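Local coordinates for protein esterase YbfF (Escherichia coli, PDB 3BF7) that probably hydrolyses ester or thioester bonds, as an esterase of the alpha/beta hydrolase fold with a helical cap, at residues D138-R150 with I159-W171. The protein carries 1 engineered substitution. Residues are numbered along the deposited sequence; the frame is centred on the assembly and turned at random.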
ATOM      1  N   ASP A 138       7.318 -29.081  -0.005  1.00 26.03           N
ATOM      2  CA  ASP A 138       8.451 -29.151   0.909  1.00 26.51           C
ATOM      3  C   ASP A 138       9.436 -28.032   0.586  1.00 25.88           C
ATOM      4  O   ASP A 138      10.579 -28.046   1.043  1.00 26.36           O
ATOM      5  CB  ASP A 138       9.146 -30.509   0.792  1.00 28.68           C
ATOM      6  CG  ASP A 138       8.231 -31.665   1.142  1.00 30.32           C
ATOM      7  OD1 ASP A 138       7.704 -31.688   2.275  1.00 31.53           O
ATOM      8  OD2 ASP A 138       8.038 -32.553   0.285  1.00 32.52           O
ATOM      9  N   ALA A 139       8.979 -27.064  -0.203  1.00 24.34           N
ATOM     10  CA  ALA A 139       9.807 -25.932  -0.602  1.00 23.12           C
ATOM     11  C   ALA A 139      10.329 -25.157   0.603  1.00 22.99           C
ATOM     12  O   ALA A 139       9.573 -24.825   1.517  1.00 22.39           O
ATOM     13  CB  ALA A 139       9.012 -25.005  -1.516  1.00 22.04           C
ATOM     14  N   GLN A 140      11.627 -24.868   0.590  1.00 22.68           N
ATOM     15  CA  GLN A 140      12.268 -24.133   1.676  1.00 23.08           C
ATOM     16  C   GLN A 140      12.874 -22.820   1.187  1.00 22.03           C
ATOM     17  O   GLN A 140      12.868 -21.822   1.907  1.00 22.45           O
ATOM     18  CB  GLN A 140      13.364 -24.990   2.316  1.00 25.46           C
ATOM     19  CG  GLN A 140      12.857 -26.231   3.037  1.00 29.25           C
ATOM     20  CD  GLN A 140      12.133 -25.908   4.332  1.00 31.26           C
ATOM     21  OE1 GLN A 140      11.618 -26.800   5.006  1.00 33.98           O
ATOM     22  NE2 GLN A 140      12.098 -24.629   4.692  1.00 32.07           N
ATOM     23  N   THR A 141      13.397 -22.827  -0.035  1.00 20.75           N
ATOM     24  CA  THR A 141      14.011 -21.634  -0.610  1.00 19.88           C
ATOM     25  C   THR A 141      13.067 -20.932  -1.574  1.00 19.35           C
ATOM     26  O   THR A 141      12.066 -21.506  -2.009  1.00 18.43           O
ATOM     27  CB  THR A 141      15.299 -21.980  -1.377  1.00 20.05           C
ATOM     28  OG1 THR A 141      14.970 -22.767  -2.529  1.00 21.04           O
ATOM     29  CG2 THR A 141      16.251 -22.765  -0.488  1.00 20.80           C
ATOM     30  N   ARG A 142      13.392 -19.689  -1.911  1.00 18.71           N
ATOM     31  CA  ARG A 142      12.568 -18.916  -2.830  1.00 18.51           C
ATOM     32  C   ARG A 142      12.609 -19.521  -4.228  1.00 18.74           C
ATOM     33  O   ARG A 142      11.627 -19.458  -4.969  1.00 17.36           O
ATOM     34  CB  ARG A 142      13.041 -17.460  -2.863  1.00 19.13           C
ATOM     35  CG  ARG A 142      12.804 -16.722  -1.553  1.00 19.12           C
ATOM     36  CD  ARG A 142      13.227 -15.266  -1.621  1.00 20.89           C
ATOM     37  NE  ARG A 142      12.852 -14.547  -0.406  1.00 21.65           N
ATOM     38  CZ  ARG A 142      13.096 -13.260  -0.187  1.00 23.34           C
ATOM     39  NH1 ARG A 142      13.721 -12.534  -1.105  1.00 24.13           N
ATOM     40  NH2 ARG A 142      12.720 -12.697   0.954  1.00 23.65           N
ATOM     41  N   GLN A 143      13.743 -20.114  -4.585  1.00 19.39           N
ATOM     42  CA  GLN A 143      13.890 -20.735  -5.896  1.00 20.02           C
ATOM     43  C   GLN A 143      12.928 -21.912  -6.016  1.00 19.28           C
ATOM     44  O   GLN A 143      12.261 -22.080  -7.037  1.00 19.57           O
ATOM     45  CB  GLN A 143      15.329 -21.214  -6.096  1.00 23.11           C
ATOM     46  CG  GLN A 143      15.588 -21.853  -7.451  1.00 27.31           C
ATOM     47  CD  GLN A 143      17.044 -22.227  -7.645  1.00 29.40           C
ATOM     48  OE1 GLN A 143      17.607 -23.002  -6.874  1.00 31.46           O
ATOM     49  NE2 GLN A 143      17.663 -21.673  -8.680  1.00 30.85           N
ATOM     50  N   GLN A 144      12.857 -22.722  -4.965  1.00 18.01           N
ATOM     51  CA  GLN A 144      11.967 -23.877  -4.953  1.00 17.38           C
ATOM     52  C   GLN A 144      10.514 -23.409  -4.966  1.00 15.75           C
ATOM     53  O   GLN A 144       9.672 -23.983  -5.655  1.00 15.40           O
ATOM     54  CB  GLN A 144      12.220 -24.731  -3.709  1.00 18.67           C
ATOM     55  CG  GLN A 144      13.646 -25.247  -3.590  1.00 21.07           C
ATOM     56  CD  GLN A 144      13.864 -26.070  -2.334  1.00 21.65           C
ATOM     57  OE1 GLN A 144      13.569 -25.622  -1.226  1.00 21.58           O
ATOM     58  NE2 GLN A 144      14.389 -27.277  -2.502  1.00 24.78           N
ATOM     59  N   ALA A 145      10.229 -22.362  -4.197  1.00 14.70           N
ATOM     60  CA  ALA A 145       8.882 -21.816  -4.121  1.00 13.23           C
ATOM     61  C   ALA A 145       8.457 -21.251  -5.471  1.00 12.84           C
ATOM     62  O   ALA A 145       7.323 -21.450  -5.909  1.00 11.94           O
ATOM     63  CB  ALA A 145       8.820 -20.730  -3.053  1.00 13.08           C
ATOM     64  N   ALA A 146       9.373 -20.550  -6.130  1.00 12.23           N
ATOM     65  CA  ALA A 146       9.084 -19.953  -7.429  1.00 13.07           C
ATOM     66  C   ALA A 146       8.655 -21.006  -8.448  1.00 13.22           C
ATOM     67  O   ALA A 146       7.725 -20.785  -9.223  1.00 12.85           O
ATOM     68  CB  ALA A 146      10.306 -19.200  -7.939  1.00 14.23           C
ATOM     69  N   ALA A 147       9.335 -22.150  -8.443  1.00 13.73           N
ATOM     70  CA  ALA A 147       9.021 -23.229  -9.374  1.00 14.59           C
ATOM     71  C   ALA A 147       7.572 -23.674  -9.226  1.00 14.69           C
ATOM     72  O   ALA A 147       6.888 -23.945 -10.213  1.00 15.64           O
ATOM     73  CB  ALA A 147       9.961 -24.409  -9.142  1.00 15.27           C
ATOM     74  N   ILE A 148       7.104 -23.747  -7.985  1.00 13.94           N
ATOM     75  CA  ILE A 148       5.733 -24.156  -7.714  1.00 13.00           C
ATOM     76  C   ILE A 148       4.744 -23.072  -8.121  1.00 12.31           C
ATOM     77  O   ILE A 148       3.718 -23.354  -8.741  1.00 11.59           O
ATOM     78  CB  ILE A 148       5.539 -24.469  -6.218  1.00 13.16           C
ATOM     79  CG1 ILE A 148       6.398 -25.674  -5.835  1.00 15.36           C
ATOM     80  CG2 ILE A 148       4.069 -24.730  -5.917  1.00 15.21           C
ATOM     81  CD1 ILE A 148       6.361 -26.000  -4.371  1.00 16.49           C
ATOM     82  N   MET A 149       5.060 -21.830  -7.779  1.00 11.49           N
ATOM     83  CA  MET A 149       4.178 -20.718  -8.096  1.00 11.19           C
ATOM     84  C   MET A 149       3.989 -20.499  -9.589  1.00 10.98           C
ATOM     85  O   MET A 149       2.925 -20.054 -10.022  1.00  9.98           O
ATOM     86  CB  MET A 149       4.702 -19.451  -7.429  1.00 12.04           C
ATOM     87  CG  MET A 149       4.760 -19.592  -5.920  1.00 12.00           C
ATOM     88  SD  MET A 149       5.276 -18.104  -5.078  1.00 16.18           S
ATOM     89  CE  MET A 149       3.712 -17.224  -4.957  1.00 18.08           C
ATOM     90  N   ARG A 150       5.010 -20.814 -10.379  1.00 11.03           N
ATOM     91  CA  ARG A 150       4.913 -20.644 -11.823  1.00 11.94           C
ATOM     92  C   ARG A 150       3.906 -21.618 -12.423  1.00 11.98           C
ATOM     93  O   ARG A 150       3.520 -21.479 -13.581  1.00 11.82           O
ATOM     94  CB  ARG A 150       6.279 -20.840 -12.487  1.00 12.93           C
ATOM     95  CG  ARG A 150       7.316 -19.812 -12.076  1.00 14.81           C
ATOM     96  CD  ARG A 150       8.497 -19.790 -13.036  1.00 16.14           C
ATOM     97  NE  ARG A 150       9.511 -18.830 -12.608  1.00 16.87           N
ATOM     98  CZ  ARG A 150      10.478 -19.100 -11.736  1.00 17.65           C
ATOM     99  NH1 ARG A 150      10.573 -20.309 -11.199  1.00 19.57           N
ATOM    100  NH2 ARG A 150      11.339 -18.154 -11.388  1.00 17.75           N
ATOM    101  N   ILE A 159       5.099 -13.044  -8.980  1.00  9.00           N
ATOM    102  CA  ILE A 159       5.715 -14.134  -8.241  1.00  9.87           C
ATOM    103  C   ILE A 159       6.877 -13.627  -7.387  1.00  9.28           C
ATOM    104  O   ILE A 159       6.967 -13.945  -6.202  1.00  9.32           O
ATOM    105  CB  ILE A 159       6.220 -15.236  -9.201  1.00  9.88           C
ATOM    106  CG1 ILE A 159       5.023 -15.925  -9.862  1.00 11.04           C
ATOM    107  CG2 ILE A 159       7.072 -16.246  -8.443  1.00 10.34           C
ATOM    108  CD1 ILE A 159       5.401 -16.938 -10.929  1.00 12.55           C
ATOM    109  N   GLN A 160       7.759 -12.831  -7.983  1.00  9.71           N
ATOM    110  CA  GLN A 160       8.905 -12.310  -7.243  1.00  9.67           C
ATOM    111  C   GLN A 160       8.481 -11.372  -6.119  1.00  9.27           C
ATOM    112  O   GLN A 160       9.100 -11.355  -5.056  1.00  9.39           O
ATOM    113  CB  GLN A 160       9.878 -11.612  -8.197  1.00 11.76           C
ATOM    114  CG  GLN A 160      10.499 -12.565  -9.213  1.00 13.60           C
ATOM    115  CD  GLN A 160      11.284 -13.693  -8.561  1.00 14.47           C
ATOM    116  OE1 GLN A 160      11.352 -14.804  -9.088  1.00 17.34           O
ATOM    117  NE2 GLN A 160      11.893 -13.408  -7.415  1.00 15.33           N
ATOM    118  N   PHE A 161       7.427 -10.597  -6.350  1.00  9.11           N
ATOM    119  CA  PHE A 161       6.910  -9.683  -5.337  1.00  8.28           C
ATOM    120  C   PHE A 161       6.445 -10.498  -4.131  1.00  7.64           C
ATOM    121  O   PHE A 161       6.804 -10.202  -2.991  1.00  7.33           O
ATOM    122  CB  PHE A 161       5.744  -8.877  -5.921  1.00  9.19           C
ATOM    123  CG  PHE A 161       4.810  -8.317  -4.887  1.00  8.87           C
ATOM    124  CD1 PHE A 161       5.228  -7.332  -3.995  1.00  8.56           C
ATOM    125  CD2 PHE A 161       3.502  -8.786  -4.802  1.00  8.54           C
ATOM    126  CE1 PHE A 161       4.352  -6.826  -3.035  1.00  9.01           C
ATOM    127  CE2 PHE A 161       2.622  -8.286  -3.847  1.00  9.11           C
ATOM    128  CZ  PHE A 161       3.049  -7.304  -2.961  1.00  8.53           C
ATOM    129  N   LEU A 162       5.652 -11.532  -4.387  1.00  7.86           N
ATOM    130  CA  LEU A 162       5.152 -12.381  -3.315  1.00  7.66           C
ATOM    131  C   LEU A 162       6.288 -13.059  -2.558  1.00  8.26           C
ATOM    132  O   LEU A 162       6.258 -13.148  -1.331  1.00  8.52           O
ATOM    133  CB  LEU A 162       4.207 -13.444  -3.885  1.00  8.17           C
ATOM    134  CG  LEU A 162       2.911 -12.910  -4.504  1.00  7.33           C
ATOM    135  CD1 LEU A 162       2.185 -14.036  -5.220  1.00  9.86           C
ATOM    136  CD2 LEU A 162       2.032 -12.298  -3.422  1.00  8.69           C
ATOM    137  N   LEU A 163       7.294 -13.525  -3.292  1.00  8.58           N
ATOM    138  CA  LEU A 163       8.421 -14.212  -2.680  1.00  9.65           C
ATOM    139  C   LEU A 163       9.247 -13.350  -1.731  1.00  8.82           C
ATOM    140  O   LEU A 163      10.015 -13.879  -0.924  1.00  9.35           O
ATOM    141  CB  LEU A 163       9.311 -14.828  -3.764  1.00 10.02           C
ATOM    142  CG  LEU A 163       8.676 -16.031  -4.469  1.00 11.89           C
ATOM    143  CD1 LEU A 163       9.568 -16.493  -5.612  1.00 12.92           C
ATOM    144  CD2 LEU A 163       8.467 -17.161  -3.466  1.00 12.72           C
ATOM    145  N   LYS A 164       9.097 -12.032  -1.813  1.00  9.48           N
ATOM    146  CA  LYS A 164       9.819 -11.154  -0.901  1.00  9.43           C
ATOM    147  C   LYS A 164       9.352 -11.483   0.515  1.00  9.47           C
ATOM    148  O   LYS A 164      10.065 -11.237   1.488  1.00 11.22           O
ATOM    149  CB  LYS A 164       9.523  -9.686  -1.211  1.00 11.11           C
ATOM    150  CG  LYS A 164      10.073  -9.194  -2.540  1.00 13.73           C
ATOM    151  CD  LYS A 164      11.591  -9.186  -2.546  1.00 17.52           C
ATOM    152  CE  LYS A 164      12.129  -8.552  -3.820  1.00 19.21           C
ATOM    153  NZ  LYS A 164      13.610  -8.412  -3.776  1.00 23.88           N
ATOM    154  N   SER A 165       8.149 -12.048   0.619  1.00  8.90           N
ATOM    155  CA  SER A 165       7.576 -12.413   1.907  1.00  9.66           C
ATOM    156  C   SER A 165       7.743 -13.891   2.250  1.00  9.74           C
ATOM    157  O   SER A 165       7.140 -14.380   3.204  1.00  9.96           O
ATOM    158  CB  SER A 165       6.091 -12.037   1.948  1.00  9.06           C
ATOM    159  OG  SER A 165       5.926 -10.633   2.026  1.00  8.74           O
ATOM    160  N   PHE A 166       8.549 -14.607   1.471  1.00  9.77           N
ATOM    161  CA  PHE A 166       8.792 -16.019   1.743  1.00 11.55           C
ATOM    162  C   PHE A 166      10.167 -16.098   2.395  1.00 12.22           C
ATOM    163  O   PHE A 166      11.185 -15.900   1.737  1.00 12.68           O
ATOM    164  CB  PHE A 166       8.774 -16.838   0.448  1.00 11.92           C
ATOM    165  CG  PHE A 166       8.764 -18.325   0.675  1.00 12.37           C
ATOM    166  CD1 PHE A 166       7.682 -18.937   1.299  1.00 13.89           C
ATOM    167  CD2 PHE A 166       9.842 -19.111   0.283  1.00 14.47           C
ATOM    168  CE1 PHE A 166       7.670 -20.310   1.530  1.00 14.94           C
ATOM    169  CE2 PHE A 166       9.841 -20.489   0.510  1.00 14.98           C
ATOM    170  CZ  PHE A 166       8.753 -21.088   1.135  1.00 15.30           C
ATOM    171  N   VAL A 167      10.189 -16.368   3.696  1.00 14.07           N
ATOM    172  CA  VAL A 167      11.441 -16.445   4.444  1.00 17.71           C
ATOM    173  C   VAL A 167      11.445 -17.651   5.377  1.00 19.65           C
ATOM    174  O   VAL A 167      10.436 -17.958   6.012  1.00 20.40           O
ATOM    175  CB  VAL A 167      11.659 -15.165   5.288  1.00 17.88           C
ATOM    176  CG1 VAL A 167      13.044 -15.182   5.917  1.00 19.19           C
ATOM    177  CG2 VAL A 167      11.481 -13.933   4.419  1.00 18.12           C
ATOM    178  N   ASP A 168      12.587 -18.328   5.460  1.00 22.97           N
ATOM    179  CA  ASP A 168      12.729 -19.506   6.307  1.00 24.58           C
ATOM    180  C   ASP A 168      11.621 -20.518   6.031  1.00 24.33           C
ATOM    181  O   ASP A 168      11.137 -21.192   6.941  1.00 24.46           O
ATOM    182  CB  ASP A 168      12.712 -19.104   7.784  1.00 26.44           C
ATOM    183  CG  ASP A 168      13.832 -18.147   8.137  1.00 28.35           C
ATOM    184  OD1 ASP A 168      15.005 -18.488   7.881  1.00 29.41           O
ATOM    185  OD2 ASP A 168      13.542 -17.056   8.671  1.00 28.59           O
ATOM    186  N   GLY A 169      11.221 -20.610   4.765  1.00 23.83           N
ATOM    187  CA  GLY A 169      10.181 -21.543   4.369  1.00 21.84           C
ATOM    188  C   GLY A 169       8.793 -21.218   4.891  1.00 21.18           C
ATOM    189  O   GLY A 169       7.941 -22.099   4.981  1.00 21.89           O
ATOM    190  N   GLU A 170       8.558 -19.956   5.230  1.00 18.90           N
ATOM    191  CA  GLU A 170       7.261 -19.536   5.744  1.00 16.70           C
ATOM    192  C   GLU A 170       6.850 -18.202   5.139  1.00 13.41           C
ATOM    193  O   GLU A 170       7.700 -17.389   4.778  1.00 12.99           O
ATOM    194  CB  GLU A 170       7.316 -19.395   7.268  1.00 18.97           C
ATOM    195  CG  GLU A 170       7.493 -20.701   8.024  1.00 23.88           C
ATOM    196  CD  GLU A 170       6.294 -21.616   7.890  1.00 25.83           C
ATOM    197  OE1 GLU A 170       5.172 -21.175   8.221  1.00 27.20           O
ATOM    198  OE2 GLU A 170       6.472 -22.774   7.456  1.00 28.33           O
ATOM    199  N   TRP A 171       5.543 -17.987   5.021  1.00 11.47           N
ATOM    200  CA  TRP A 171       5.034 -16.731   4.491  1.00  9.87           C
ATOM    201  C   TRP A 171       4.974 -15.718   5.623  1.00  8.65           C
ATOM    202  O   TRP A 171       4.496 -16.025   6.714  1.00  8.93           O
ATOM    203  CB  TRP A 171       3.634 -16.916   3.901  1.00  9.84           C
ATOM    204  CG  TRP A 171       3.617 -17.766   2.676  1.00  9.19           C
ATOM    205  CD1 TRP A 171       3.129 -19.036   2.563  1.00 10.45           C
ATOM    206  CD2 TRP A 171       4.134 -17.414   1.391  1.00  9.06           C
ATOM    207  NE1 TRP A 171       3.312 -19.498   1.281  1.00 10.12           N
ATOM    208  CE2 TRP A 171       3.927 -18.523   0.541  1.00  8.86           C
ATOM    209  CE3 TRP A 171       4.755 -16.270   0.874  1.00  9.34           C
ATOM    210  CZ2 TRP A 171       4.317 -18.519  -0.802  1.00 10.43           C
ATOM    211  CZ3 TRP A 171       5.143 -16.266  -0.462  1.00  9.90           C
ATOM    212  CH2 TRP A 171       4.921 -17.385  -1.283  1.00  9.51           C
TER
HETATM  213  O   HOH W   1      12.529 -18.978   2.800  1.00 40.33           O
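L163 fits as a knob into a hole formed by R142, A145, A146 and M149. Its CD1 meets A146 CB at 3.6 Å, and CD2 touches both A145 CB and M149 SD. With an alanine here, the hole among these four residues would probably be left partly unfilled, and M149 SD would lose an apolar neighbour. M149 bends at its last torsion (chi3 84°), which carries CE to L162 CD1 at 3.5 Å. Its sulfur sits at the edge of the W171 ring, a Met-aromatic contact. A145 CB lies over a face of the F166 ring, 4.1 Å from the centroid, in a CH-pi contact.

The R142 side chain is extended and reaches the turn after helix 156-163. R142 NE donates a nearly straight bond to F166 O (3.0 Å, 171°), in both the guanidinium and carbonyl planes. The backbone of L163 and K164 covers one guanidinium face.

The contact lies in the helical cap, away from the central sheet. Helix 142-149 packs against residues 159-163, 137° apart in direction, and against the hairpin 166-171, closed by a type I' turn.

Near that turn, one water accepts from G169 N and donates to Q140 O. Further out, a capping box starts helix 142-149: Q144 N donates to T141 OG1, and Q144 OE1 accepts from T141 N. OE1 takes Q140 N as well, from the opposite face of its plane. Helix 125-136 adds V134 against M149 and F166.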